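Membrane protein (Acinetobacter baumannii AB307-0294, PDB 5DL5) forms an 18-stranded outer-membrane beta-barrel of the OprD family that probably lets small molecules, including antibiotics, into the cell. Local coordinates at residues P133-T139 with D311-Y317; V302-Y306 with D325-N329; V368-E374 with A404-Y408. One frame throughout, in Å; residues are numbered along the deposited sequence.

Contact 1 (P133-T139 with D311-Y317); sequences PVLASNT and DGFQSIY
The Y317 ring (chi1 m) lies flat over P133, whose CA sits 3.9 Å from the ring centroid almost on its normal, a CH-pi contact; A136 CB meets Y317 CE1 (3.8 Å). Register sets A136 CA 4.8 Å from G312 CA and N138 CA 4.9 Å from Q314 CA. G312-S315 forms a type I beta turn, and G312 (phi/psi 94/114) has no room for a CB against A136 N. Strand 135-136, in the insertion between strands 121-125 and 150-157, meets the loop between 289-300 and 332-341 inside the barrel, consistent with the inward-folded loops that narrow OprD-family channels. A136 bonds to the turn through both N and O: Q314 N donates to A136 O (3.0 Å), and A136 N to S315 OG (3.0 Å), which donates to D311 O (2.9 Å). Q314 (chi1 t, chi2 148°) grips T139 twice, OE1 accepting from T139 N (2.8 Å) and NE2 donating to T139 OG1 (3.1 Å). R218 ties both segments, salt-bridged to D311 and hydrogen-bonded to V134 O.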
ATOM      1  N   PRO A 133      -7.565  -4.744   1.067  1.00 30.16           N
ATOM      2  CA  PRO A 133      -6.370  -5.209   1.704  1.00 30.48           C
ATOM      3  C   PRO A 133      -5.567  -6.305   0.920  1.00 29.86           C
ATOM      4  O   PRO A 133      -4.320  -6.481   1.129  1.00 27.64           O
ATOM      5  CB  PRO A 133      -6.875  -5.776   3.028  1.00 31.69           C
ATOM      6  CG  PRO A 133      -8.132  -5.035   3.370  1.00 34.06           C
ATOM      7  CD  PRO A 133      -8.740  -4.811   1.996  1.00 30.91           C
ATOM      8  N   VAL A 134      -6.339  -7.116   0.191  1.00 30.81           N
ATOM      9  CA  VAL A 134      -5.731  -8.217  -0.632  1.00 32.27           C
ATOM     10  C   VAL A 134      -5.265  -7.781  -2.005  1.00 31.57           C
ATOM     11  O   VAL A 134      -4.477  -8.540  -2.631  1.00 35.01           O
ATOM     12  CB  VAL A 134      -6.663  -9.473  -0.810  1.00 30.28           C
ATOM     13  CG1 VAL A 134      -6.874 -10.150   0.522  1.00 32.41           C
ATOM     14  CG2 VAL A 134      -7.943  -9.077  -1.490  1.00 29.97           C
ATOM     15  N   LEU A 135      -5.610  -6.565  -2.432  1.00 29.06           N
ATOM     16  CA  LEU A 135      -5.220  -6.067  -3.750  1.00 30.72           C
ATOM     17  C   LEU A 135      -5.210  -4.560  -3.766  1.00 30.01           C
ATOM     18  O   LEU A 135      -6.206  -3.981  -4.103  1.00 31.85           O
ATOM     19  CB  LEU A 135      -6.230  -6.542  -4.822  1.00 31.60           C
ATOM     20  CG  LEU A 135      -5.783  -6.348  -6.279  1.00 31.37           C
ATOM     21  CD1 LEU A 135      -4.695  -7.347  -6.566  1.00 35.28           C
ATOM     22  CD2 LEU A 135      -6.907  -6.597  -7.256  1.00 29.63           C
ATOM     23  N   ALA A 136      -4.146  -3.959  -3.235  1.00 30.06           N
ATOM     24  CA  ALA A 136      -4.142  -2.556  -2.915  1.00 28.08           C
ATOM     25  C   ALA A 136      -3.090  -1.832  -3.841  1.00 31.00           C
ATOM     26  O   ALA A 136      -1.885  -2.251  -3.929  1.00 29.86           O
ATOM     27  CB  ALA A 136      -3.796  -2.348  -1.437  1.00 28.90           C
ATOM     28  N   SER A 137      -3.565  -0.773  -4.457  1.00 27.53           N
ATOM     29  CA  SER A 137      -2.713   0.127  -5.223  1.00 29.62           C
ATOM     30  C   SER A 137      -1.691   0.812  -4.384  1.00 27.85           C
ATOM     31  O   SER A 137      -1.980   1.428  -3.334  1.00 27.92           O
ATOM     32  CB  SER A 137      -3.584   1.184  -5.915  1.00 29.10           C
ATOM     33  OG  SER A 137      -4.248   0.560  -6.979  1.00 30.40           O
ATOM     34  N   ASN A 138      -0.490   0.728  -4.835  1.00 28.63           N
ATOM     35  CA  ASN A 138       0.546   1.719  -4.390  1.00 30.22           C
ATOM     36  C   ASN A 138       0.064   3.156  -4.382  1.00 31.94           C
ATOM     37  O   ASN A 138      -0.395   3.677  -5.385  1.00 32.18           O
ATOM     38  CB  ASN A 138       1.758   1.752  -5.352  1.00 32.38           C
ATOM     39  CG  ASN A 138       2.979   2.497  -4.747  1.00 35.87           C
ATOM     40  OD1 ASN A 138       3.140   2.598  -3.513  1.00 33.65           O
ATOM     41  ND2 ASN A 138       3.824   3.018  -5.601  1.00 35.70           N
ATOM     42  N   THR A 139       0.198   3.805  -3.262  1.00 33.30           N
ATOM     43  CA  THR A 139       0.054   5.220  -3.229  1.00 37.72           C
ATOM     44  C   THR A 139       1.221   5.822  -2.415  1.00 36.53           C
ATOM     45  O   THR A 139       1.105   6.966  -2.036  1.00 40.51           O
ATOM     46  CB  THR A 139      -1.298   5.669  -2.570  1.00 38.49           C
ATOM     47  OG1 THR A 139      -1.269   5.267  -1.221  1.00 39.28           O
ATOM     48  CG2 THR A 139      -2.579   5.008  -3.255  1.00 46.04           C
ATOM     49  N   ASP A 311      -0.150  -8.296  -7.818  1.00 30.41           N
ATOM     50  CA  ASP A 311      -1.028  -8.504  -6.700  1.00 33.55           C
ATOM     51  C   ASP A 311      -1.133  -7.300  -5.766  1.00 32.62           C
ATOM     52  O   ASP A 311      -1.583  -7.476  -4.655  1.00 31.41           O
ATOM     53  CB  ASP A 311      -0.638  -9.819  -5.895  1.00 30.75           C
ATOM     54  CG  ASP A 311       0.774  -9.796  -5.401  1.00 33.85           C
ATOM     55  OD1 ASP A 311       1.718  -9.403  -6.179  1.00 33.51           O
ATOM     56  OD2 ASP A 311       1.016 -10.139  -4.206  1.00 34.69           O
ATOM     57  N   GLY A 312      -0.722  -6.119  -6.237  1.00 31.34           N
ATOM     58  CA  GLY A 312      -0.869  -4.960  -5.461  1.00 32.45           C
ATOM     59  C   GLY A 312       0.395  -4.687  -4.681  1.00 33.89           C
ATOM     60  O   GLY A 312       0.747  -5.442  -3.760  1.00 30.48           O
ATOM     61  N   PHE A 313       1.044  -3.568  -5.042  1.00 32.61           N
ATOM     62  CA  PHE A 313       2.208  -3.119  -4.338  1.00 30.20           C
ATOM     63  C   PHE A 313       1.965  -2.677  -2.882  1.00 30.78           C
ATOM     64  O   PHE A 313       2.863  -2.530  -2.137  1.00 31.95           O
ATOM     65  CB  PHE A 313       2.852  -2.013  -5.202  1.00 33.75           C
ATOM     66  CG  PHE A 313       4.211  -1.598  -4.766  1.00 33.81           C
ATOM     67  CD1 PHE A 313       5.287  -2.289  -5.198  1.00 40.04           C
ATOM     68  CD2 PHE A 313       4.383  -0.555  -3.915  1.00 36.31           C
ATOM     69  CE1 PHE A 313       6.566  -1.933  -4.810  1.00 38.76           C
ATOM     70  CE2 PHE A 313       5.657  -0.144  -3.551  1.00 38.05           C
ATOM     71  CZ  PHE A 313       6.736  -0.835  -4.011  1.00 39.36           C
ATOM     72  N   GLN A 314       0.743  -2.367  -2.457  1.00 29.78           N
ATOM     73  CA  GLN A 314       0.473  -1.914  -1.160  1.00 28.73           C
ATOM     74  C   GLN A 314      -0.345  -2.963  -0.388  1.00 28.58           C
ATOM     75  O   GLN A 314      -0.989  -2.625   0.616  1.00 28.29           O
ATOM     76  CB  GLN A 314      -0.311  -0.581  -1.243  1.00 31.34           C
ATOM     77  CG  GLN A 314      -0.216   0.277  -0.004  1.00 36.99           C
ATOM     78  CD  GLN A 314      -0.290   1.753  -0.386  1.00 37.95           C
ATOM     79  OE1 GLN A 314       0.594   2.279  -0.980  1.00 36.54           O
ATOM     80  NE2 GLN A 314      -1.412   2.376  -0.128  1.00 39.96           N
ATOM     81  N   SER A 315      -0.348  -4.230  -0.838  1.00 30.39           N
ATOM     82  CA  SER A 315      -1.186  -5.263  -0.214  1.00 32.85           C
ATOM     83  C   SER A 315      -0.528  -5.773   1.113  1.00 29.38           C
ATOM     84  O   SER A 315      -0.205  -6.937   1.241  1.00 30.25           O
ATOM     85  CB  SER A 315      -1.426  -6.421  -1.172  1.00 30.32           C
ATOM     86  OG  SER A 315      -2.126  -5.945  -2.286  1.00 30.17           O
ATOM     87  N   ILE A 316      -0.324  -4.877   2.075  1.00 29.96           N
ATOM     88  CA  ILE A 316       0.534  -5.127   3.264  1.00 29.79           C
ATOM     89  C   ILE A 316      -0.119  -4.382   4.424  1.00 29.80           C
ATOM     90  O   ILE A 316       0.475  -3.463   4.929  1.00 29.91           O
ATOM     91  CB  ILE A 316       2.003  -4.816   2.942  1.00 33.12           C
ATOM     92  CG1 ILE A 316       2.980  -5.022   4.085  1.00 39.75           C
ATOM     93  CG2 ILE A 316       2.300  -3.392   2.614  1.00 35.48           C
ATOM     94  CD1 ILE A 316       3.292  -6.398   4.504  1.00 36.17           C
ATOM     95  N   TYR A 317      -1.340  -4.726   4.808  1.00 27.74           N
ATOM     96  CA  TYR A 317      -2.103  -3.981   5.848  1.00 29.19           C
ATOM     97  C   TYR A 317      -1.712  -4.562   7.268  1.00 30.89           C
ATOM     98  O   TYR A 317      -2.449  -5.272   7.887  1.00 32.35           O
ATOM     99  CB  TYR A 317      -3.588  -4.068   5.567  1.00 30.76           C
ATOM    100  CG  TYR A 317      -4.149  -3.041   4.471  1.00 33.23           C
ATOM    101  CD1 TYR A 317      -3.529  -2.860   3.270  1.00 32.12           C
ATOM    102  CD2 TYR A 317      -5.334  -2.436   4.639  1.00 35.37           C
ATOM    103  CE1 TYR A 317      -4.000  -1.992   2.318  1.00 34.52           C
ATOM    104  CE2 TYR A 317      -5.882  -1.587   3.676  1.00 36.54           C
ATOM    105  CZ  TYR A 317      -5.174  -1.361   2.513  1.00 37.63           C
ATOM    106  OH  TYR A 317      -5.670  -0.538   1.551  1.00 38.01           O
TER

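Contact 2 (V302-Y306 with D325-N329); sequences VGYDY and DFIGN
V302 is extended (phi/psi -155/155), with its side chain turned away from 325-329; its CA lies 3.6 Å from N329 ND2, an amide held by T256 OG1 and S254 O. The two segments run in roughly opposite senses, their end-to-end directions 155° apart, and their CA atoms come closest at G303, whose CA is 3.8 Å from N329 CA. Glycine is needed for this approach: G303 CA makes a CA-H...O contact of 3.3 Å with I327 O, and a CB would collide with that oxygen. The same carbonyl accepts from the next residue, Y304 N to I327 O at 3.0 Å, somewhat off line (142°). Y304 takes chi1 t and sets its CB 3.8 Å from I327 CG2, while its hydroxyl reaches S315 O. Y304 and D305 each centre an inverse gamma turn, so the backbone curls away from its partner, and the D305 carboxylate is bonded to S254 OG and Y253 N. The curl lets Y306 (chi1 p) swing its ring back: CE1 packs at 4.1 Å on CD1 of I327 (chi1 p, chi2 t), and OH donates a short 2.5 Å hydrogen bond to D325 OD2. The other carboxylate oxygen of D325 is bonded to S321. I327 thus fills the space beside both tyrosines and touches I277 of strand 273-286 in the barrel wall. Such irregular pairing, by turns and side chains rather than strands, is how the long loop between strands 289-300 and 332-341 closes upon itself, consistent with the inward-folded seventh loop of OprD-family channels.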
ATOM      1  N   VAL A 302       7.302 -20.045   3.018  1.00 33.82           N
ATOM      2  CA  VAL A 302       7.707 -18.886   2.302  1.00 31.95           C
ATOM      3  C   VAL A 302       7.371 -17.765   3.176  1.00 31.19           C
ATOM      4  O   VAL A 302       6.417 -17.848   3.970  1.00 30.87           O
ATOM      5  CB  VAL A 302       7.029 -18.827   0.842  1.00 32.57           C
ATOM      6  CG1 VAL A 302       5.512 -18.662   0.914  1.00 33.09           C
ATOM      7  CG2 VAL A 302       7.583 -17.732  -0.033  1.00 32.88           C
ATOM      8  N   GLY A 303       8.086 -16.646   2.997  1.00 30.88           N
ATOM      9  CA  GLY A 303       7.638 -15.367   3.525  1.00 29.98           C
ATOM     10  C   GLY A 303       6.438 -14.748   2.812  1.00 28.65           C
ATOM     11  O   GLY A 303       5.865 -15.350   1.924  1.00 29.30           O
ATOM     12  N   TYR A 304       6.023 -13.588   3.283  1.00 28.94           N
ATOM     13  CA  TYR A 304       4.911 -12.812   2.725  1.00 28.85           C
ATOM     14  C   TYR A 304       5.442 -12.041   1.484  1.00 31.36           C
ATOM     15  O   TYR A 304       5.694 -10.829   1.542  1.00 30.95           O
ATOM     16  CB  TYR A 304       4.183 -11.994   3.767  1.00 28.08           C
ATOM     17  CG  TYR A 304       2.954 -11.322   3.225  1.00 29.11           C
ATOM     18  CD1 TYR A 304       1.946 -12.082   2.644  1.00 33.07           C
ATOM     19  CD2 TYR A 304       2.798  -9.922   3.165  1.00 29.28           C
ATOM     20  CE1 TYR A 304       0.856 -11.495   2.061  1.00 33.18           C
ATOM     21  CE2 TYR A 304       1.635  -9.328   2.661  1.00 30.57           C
ATOM     22  CZ  TYR A 304       0.698 -10.099   2.029  1.00 31.42           C
ATOM     23  OH  TYR A 304      -0.434  -9.628   1.367  1.00 29.78           O
ATOM     24  N   ASP A 305       5.652 -12.780   0.378  1.00 32.68           N
ATOM     25  CA  ASP A 305       6.421 -12.274  -0.830  1.00 33.71           C
ATOM     26  C   ASP A 305       5.358 -11.536  -1.727  1.00 33.62           C
ATOM     27  O   ASP A 305       5.038 -12.003  -2.806  1.00 35.39           O
ATOM     28  CB  ASP A 305       7.088 -13.425  -1.564  1.00 33.44           C
ATOM     29  CG  ASP A 305       8.342 -13.978  -0.899  1.00 35.13           C
ATOM     30  OD1 ASP A 305       8.548 -13.825   0.320  1.00 33.28           O
ATOM     31  OD2 ASP A 305       9.017 -14.801  -1.548  1.00 35.23           O
ATOM     32  N   TYR A 306       4.701 -10.515  -1.153  1.00 31.79           N
ATOM     33  CA  TYR A 306       3.666  -9.742  -1.815  1.00 30.39           C
ATOM     34  C   TYR A 306       4.277  -8.853  -2.930  1.00 32.35           C
ATOM     35  O   TYR A 306       5.473  -8.475  -2.948  1.00 32.23           O
ATOM     36  CB  TYR A 306       2.789  -8.965  -0.823  1.00 29.91           C
ATOM     37  CG  TYR A 306       3.412  -7.639  -0.349  1.00 30.95           C
ATOM     38  CD1 TYR A 306       4.394  -7.610   0.632  1.00 32.30           C
ATOM     39  CD2 TYR A 306       3.090  -6.440  -0.948  1.00 31.80           C
ATOM     40  CE1 TYR A 306       4.999  -6.421   1.043  1.00 32.48           C
ATOM     41  CE2 TYR A 306       3.695  -5.298  -0.567  1.00 31.40           C
ATOM     42  CZ  TYR A 306       4.664  -5.290   0.405  1.00 31.99           C
ATOM     43  OH  TYR A 306       5.329  -4.146   0.763  1.00 32.11           O
ATOM     44  N   ASP A 325       9.397  -4.585   5.470  1.00 31.83           N
ATOM     45  CA  ASP A 325       8.071  -5.034   5.856  1.00 30.51           C
ATOM     46  C   ASP A 325       8.076  -6.211   6.806  1.00 28.95           C
ATOM     47  O   ASP A 325       6.970  -6.708   7.159  1.00 30.12           O
ATOM     48  CB  ASP A 325       7.304  -5.422   4.645  1.00 30.46           C
ATOM     49  CG  ASP A 325       6.922  -4.191   3.801  1.00 34.12           C
ATOM     50  OD1 ASP A 325       6.434  -3.185   4.334  1.00 34.23           O
ATOM     51  OD2 ASP A 325       7.044  -4.319   2.605  1.00 33.18           O
ATOM     52  N   PHE A 326       9.233  -6.708   7.210  1.00 30.35           N
ATOM     53  CA  PHE A 326       9.253  -7.780   8.302  1.00 30.13           C
ATOM     54  C   PHE A 326       8.429  -8.998   7.882  1.00 29.15           C
ATOM     55  O   PHE A 326       7.624  -9.541   8.587  1.00 29.73           O
ATOM     56  CB  PHE A 326       8.911  -7.217   9.706  1.00 29.97           C
ATOM     57  CG  PHE A 326       9.937  -6.142  10.147  1.00 31.15           C
ATOM     58  CD1 PHE A 326       9.833  -4.826   9.701  1.00 30.63           C
ATOM     59  CD2 PHE A 326      11.055  -6.482  10.905  1.00 31.62           C
ATOM     60  CE1 PHE A 326      10.848  -3.867  10.002  1.00 33.22           C
ATOM     61  CE2 PHE A 326      12.056  -5.543  11.269  1.00 32.24           C
ATOM     62  CZ  PHE A 326      11.977  -4.244  10.741  1.00 33.73           C
ATOM     63  N   ILE A 327       8.790  -9.448   6.680  1.00 29.88           N
ATOM     64  CA  ILE A 327       8.006 -10.445   5.884  1.00 28.98           C
ATOM     65  C   ILE A 327       8.853 -11.593   5.478  1.00 28.68           C
ATOM     66  O   ILE A 327       8.430 -12.392   4.694  1.00 29.62           O
ATOM     67  CB  ILE A 327       7.435  -9.819   4.555  1.00 28.89           C
ATOM     68  CG1 ILE A 327       8.580  -9.164   3.732  1.00 28.14           C
ATOM     69  CG2 ILE A 327       6.198  -9.015   4.861  1.00 28.66           C
ATOM     70  CD1 ILE A 327       8.152  -8.656   2.341  1.00 32.36           C
ATOM     71  N   GLY A 328      10.001 -11.780   6.059  1.00 29.26           N
ATOM     72  CA  GLY A 328      10.830 -12.933   5.804  1.00 29.11           C
ATOM     73  C   GLY A 328      10.201 -14.251   6.297  1.00 29.17           C
ATOM     74  O   GLY A 328       9.291 -14.302   7.149  1.00 27.61           O
ATOM     75  N   ASN A 329      10.718 -15.282   5.699  1.00 30.23           N
ATOM     76  CA  ASN A 329      10.312 -16.645   5.923  1.00 32.57           C
ATOM     77  C   ASN A 329      10.535 -16.991   7.444  1.00 31.61           C
ATOM     78  O   ASN A 329      11.629 -16.849   7.909  1.00 31.61           O
ATOM     79  CB  ASN A 329      11.044 -17.544   4.984  1.00 32.84           C
ATOM     80  CG  ASN A 329      10.640 -19.031   5.097  1.00 34.56           C
ATOM     81  OD1 ASN A 329      10.394 -19.573   6.179  1.00 37.22           O
ATOM     82  ND2 ASN A 329      10.781 -19.717   4.008  1.00 35.16           N
TER

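Contact 3 (V368-E374 with A404-Y408); sequences VTDDAQE and ASDAY
A407 CB sits in a shallow apolar patch, 3.9 Å from V368 CG1, 3.8 Å from T369 CG2 and 4.2 Å from A372 CB; the last methyl also lies 4.3 Å from Y408 CB. S405-Y408 is a type I beta turn, closed by Y408 N to S405 O (3.1 Å), which lifts A407 toward 368-372. That segment is bent in turn by an ST turn, D371 N donating to T369 OG1 (2.8 Å), before strand 371-384 runs on. The strand pairs antiparallel with strand 394-404 at E374 and A404, a non-hydrogen-bonded pair, CA to CA 4.0 Å, with side chains on the same face. Beside them S405 N donates to Q373 O (2.9 Å), and Q373 N donates to S405 OG (chi1 p) at 3.0 Å. At the polar edge, E374 (chi1 p) and Y408 (chi1 t) share a water, 2.7 Å from E374 OE1 and 2.5 Å from Y408 OH, while E374 OE2 is bonded to Y402 and S324. The serine hydroxyl, standing in for a backbone carbonyl, satisfies the strand amide just where the segment after A404 leaves the barrel sheet to turn.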
ATOM      1  N   VAL A 368      21.268 -21.066   3.923  1.00 54.69           N
ATOM      2  CA  VAL A 368      22.257 -20.259   4.625  1.00 53.90           C
ATOM      3  C   VAL A 368      22.040 -20.342   6.136  1.00 51.02           C
ATOM      4  O   VAL A 368      22.951 -20.677   6.779  1.00 51.09           O
ATOM      5  CB  VAL A 368      22.321 -18.797   4.115  1.00 53.80           C
ATOM      6  CG1 VAL A 368      23.354 -17.981   4.908  1.00 53.95           C
ATOM      7  CG2 VAL A 368      22.672 -18.779   2.610  1.00 54.70           C
ATOM      8  N   THR A 369      20.839 -20.078   6.660  1.00 47.62           N
ATOM      9  CA  THR A 369      20.625 -19.982   8.103  1.00 46.88           C
ATOM     10  C   THR A 369      19.152 -19.966   8.391  1.00 44.24           C
ATOM     11  O   THR A 369      18.320 -19.541   7.567  1.00 41.32           O
ATOM     12  CB  THR A 369      21.160 -18.632   8.676  1.00 46.93           C
ATOM     13  OG1 THR A 369      20.969 -18.580  10.073  1.00 47.41           O
ATOM     14  CG2 THR A 369      20.387 -17.422   8.128  1.00 45.01           C
ATOM     15  N   ASP A 370      18.851 -20.236   9.640  1.00 42.15           N
ATOM     16  CA  ASP A 370      17.511 -20.209  10.183  1.00 43.89           C
ATOM     17  C   ASP A 370      17.411 -18.978  11.111  1.00 41.57           C
ATOM     18  O   ASP A 370      16.332 -18.704  11.680  1.00 40.79           O
ATOM     19  CB  ASP A 370      17.227 -21.540  10.958  1.00 47.72           C
ATOM     20  CG  ASP A 370      16.945 -22.719  10.036  1.00 54.72           C
ATOM     21  OD1 ASP A 370      16.380 -22.511   8.976  1.00 57.66           O
ATOM     22  OD2 ASP A 370      17.302 -23.875  10.363  1.00 67.79           O
ATOM     23  N   ASP A 371      18.487 -18.207  11.283  1.00 40.95           N
ATOM     24  CA  ASP A 371      18.492 -17.235  12.365  1.00 43.03           C
ATOM     25  C   ASP A 371      18.786 -15.778  12.033  1.00 40.94           C
ATOM     26  O   ASP A 371      19.173 -15.011  12.924  1.00 38.83           O
ATOM     27  CB  ASP A 371      19.527 -17.684  13.412  1.00 48.03           C
ATOM     28  CG  ASP A 371      19.332 -19.132  13.841  1.00 54.64           C
ATOM     29  OD1 ASP A 371      18.263 -19.425  14.400  1.00 56.55           O
ATOM     30  OD2 ASP A 371      20.213 -20.003  13.614  1.00 60.49           O
ATOM     31  N   ALA A 372      18.561 -15.368  10.801  1.00 37.38           N
ATOM     32  CA  ALA A 372      18.894 -13.970  10.396  1.00 35.84           C
ATOM     33  C   ALA A 372      17.914 -12.995  11.086  1.00 34.02           C
ATOM     34  O   ALA A 372      16.843 -13.374  11.659  1.00 33.37           O
ATOM     35  CB  ALA A 372      18.859 -13.791   8.831  1.00 35.62           C
ATOM     36  N   GLN A 373      18.351 -11.738  11.111  1.00 35.25           N
ATOM     37  CA  GLN A 373      17.691 -10.669  11.860  1.00 33.71           C
ATOM     38  C   GLN A 373      17.801  -9.367  11.115  1.00 34.93           C
ATOM     39  O   GLN A 373      18.698  -9.184  10.338  1.00 33.22           O
ATOM     40  CB  GLN A 373      18.457 -10.444  13.225  1.00 37.60           C
ATOM     41  CG  GLN A 373      18.472 -11.682  14.050  1.00 40.85           C
ATOM     42  CD  GLN A 373      19.538 -11.682  15.076  1.00 53.56           C
ATOM     43  OE1 GLN A 373      19.249 -11.679  16.239  1.00 60.93           O
ATOM     44  NE2 GLN A 373      20.802 -11.695  14.640  1.00 57.85           N
ATOM     45  N   GLU A 374      16.937  -8.442  11.486  1.00 33.37           N
ATOM     46  CA  GLU A 374      16.979  -7.111  10.956  1.00 33.78           C
ATOM     47  C   GLU A 374      16.387  -6.148  11.986  1.00 33.19           C
ATOM     48  O   GLU A 374      15.610  -6.563  12.868  1.00 32.02           O
ATOM     49  CB  GLU A 374      16.136  -7.026   9.682  1.00 31.12           C
ATOM     50  CG  GLU A 374      14.664  -7.328   9.862  1.00 30.43           C
ATOM     51  CD  GLU A 374      13.851  -7.290   8.512  1.00 32.76           C
ATOM     52  OE1 GLU A 374      12.818  -7.977   8.368  1.00 28.95           O
ATOM     53  OE2 GLU A 374      14.225  -6.528   7.556  1.00 34.87           O
ATOM     54  N   ALA A 404      20.827  -5.264   9.041  1.00 36.71           N
ATOM     55  CA  ALA A 404      20.398  -6.636   8.998  1.00 37.52           C
ATOM     56  C   ALA A 404      21.597  -7.521   9.124  1.00 39.05           C
ATOM     57  O   ALA A 404      22.722  -7.070   8.878  1.00 36.27           O
ATOM     58  CB  ALA A 404      19.617  -6.886   7.702  1.00 34.73           C
ATOM     59  N   SER A 405      21.395  -8.774   9.478  1.00 37.91           N
ATOM     60  CA  SER A 405      22.589  -9.688   9.497  1.00 42.02           C
ATOM     61  C   SER A 405      23.186  -9.942   8.094  1.00 43.49           C
ATOM     62  O   SER A 405      22.601  -9.599   7.030  1.00 39.82           O
ATOM     63  CB  SER A 405      22.347 -11.056  10.207  1.00 42.89           C
ATOM     64  OG  SER A 405      21.137 -11.559   9.996  1.00 41.70           O
ATOM     65  N   ASP A 406      24.335 -10.553   8.094  1.00 43.53           N
ATOM     66  CA  ASP A 406      25.096 -10.853   6.856  1.00 50.97           C
ATOM     67  C   ASP A 406      24.289 -11.631   5.786  1.00 52.52           C
ATOM     68  O   ASP A 406      24.442 -11.338   4.568  1.00 54.25           O
ATOM     69  CB  ASP A 406      26.312 -11.720   7.168  1.00 55.59           C
ATOM     70  CG  ASP A 406      27.262 -11.032   8.025  1.00 64.17           C
ATOM     71  OD1 ASP A 406      27.118  -9.799   8.060  1.00 68.50           O
ATOM     72  OD2 ASP A 406      28.188 -11.680   8.621  1.00 77.19           O
ATOM     73  N   ALA A 407      23.420 -12.542   6.275  1.00 45.98           N
ATOM     74  CA  ALA A 407      22.657 -13.450   5.454  1.00 47.13           C
ATOM     75  C   ALA A 407      21.446 -12.767   4.775  1.00 43.44           C
ATOM     76  O   ALA A 407      20.834 -13.358   3.969  1.00 47.07           O
ATOM     77  CB  ALA A 407      22.187 -14.586   6.370  1.00 50.09           C
ATOM     78  N   TYR A 408      21.067 -11.563   5.198  1.00 41.14           N
ATOM     79  CA  TYR A 408      19.896 -10.819   4.747  1.00 39.21           C
ATOM     80  C   TYR A 408      20.271  -9.443   4.256  1.00 38.95           C
ATOM     81  O   TYR A 408      19.713  -8.413   4.669  1.00 39.95           O
ATOM     82  CB  TYR A 408      18.875 -10.710   5.871  1.00 36.06           C
ATOM     83  CG  TYR A 408      17.399 -10.606   5.556  1.00 34.58           C
ATOM     84  CD1 TYR A 408      16.729 -11.587   4.780  1.00 36.57           C
ATOM     85  CD2 TYR A 408      16.636  -9.577   6.088  1.00 32.97           C
ATOM     86  CE1 TYR A 408      15.290 -11.572   4.526  1.00 33.27           C
ATOM     87  CE2 TYR A 408      15.266  -9.510   5.795  1.00 33.50           C
ATOM     88  CZ  TYR A 408      14.593 -10.562   5.051  1.00 32.25           C
ATOM     89  OH  TYR A 408      13.247 -10.339   4.897  1.00 33.33           O
TER
HETATM   90  O   HOH W   1      11.834  -8.545   5.915  1.00 31.83           O

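Contacts 1 and 2 interlock along the chain: 302-306 and 311-317 precede 325-329 in the one loop between strands 289-300 and 332-341, while 133-139 comes from a much earlier loop. Their centres lie 14 Å apart and they touch, among other places where S315 O and Y304 OH lie 2.7 Å apart, a probable hydrogen bond. Contact 3 follows in sequence, joining strand 371-384 to the loop after strand 394-404; its centre is 14 Å from that of contact 2, which it meets where F326 CD2 lies 3.4 Å from E374 OE1, but 26 Å from contact 1. The long loop thus spans from the barrel's wall to its middle, consistent with a role in constricting the channel.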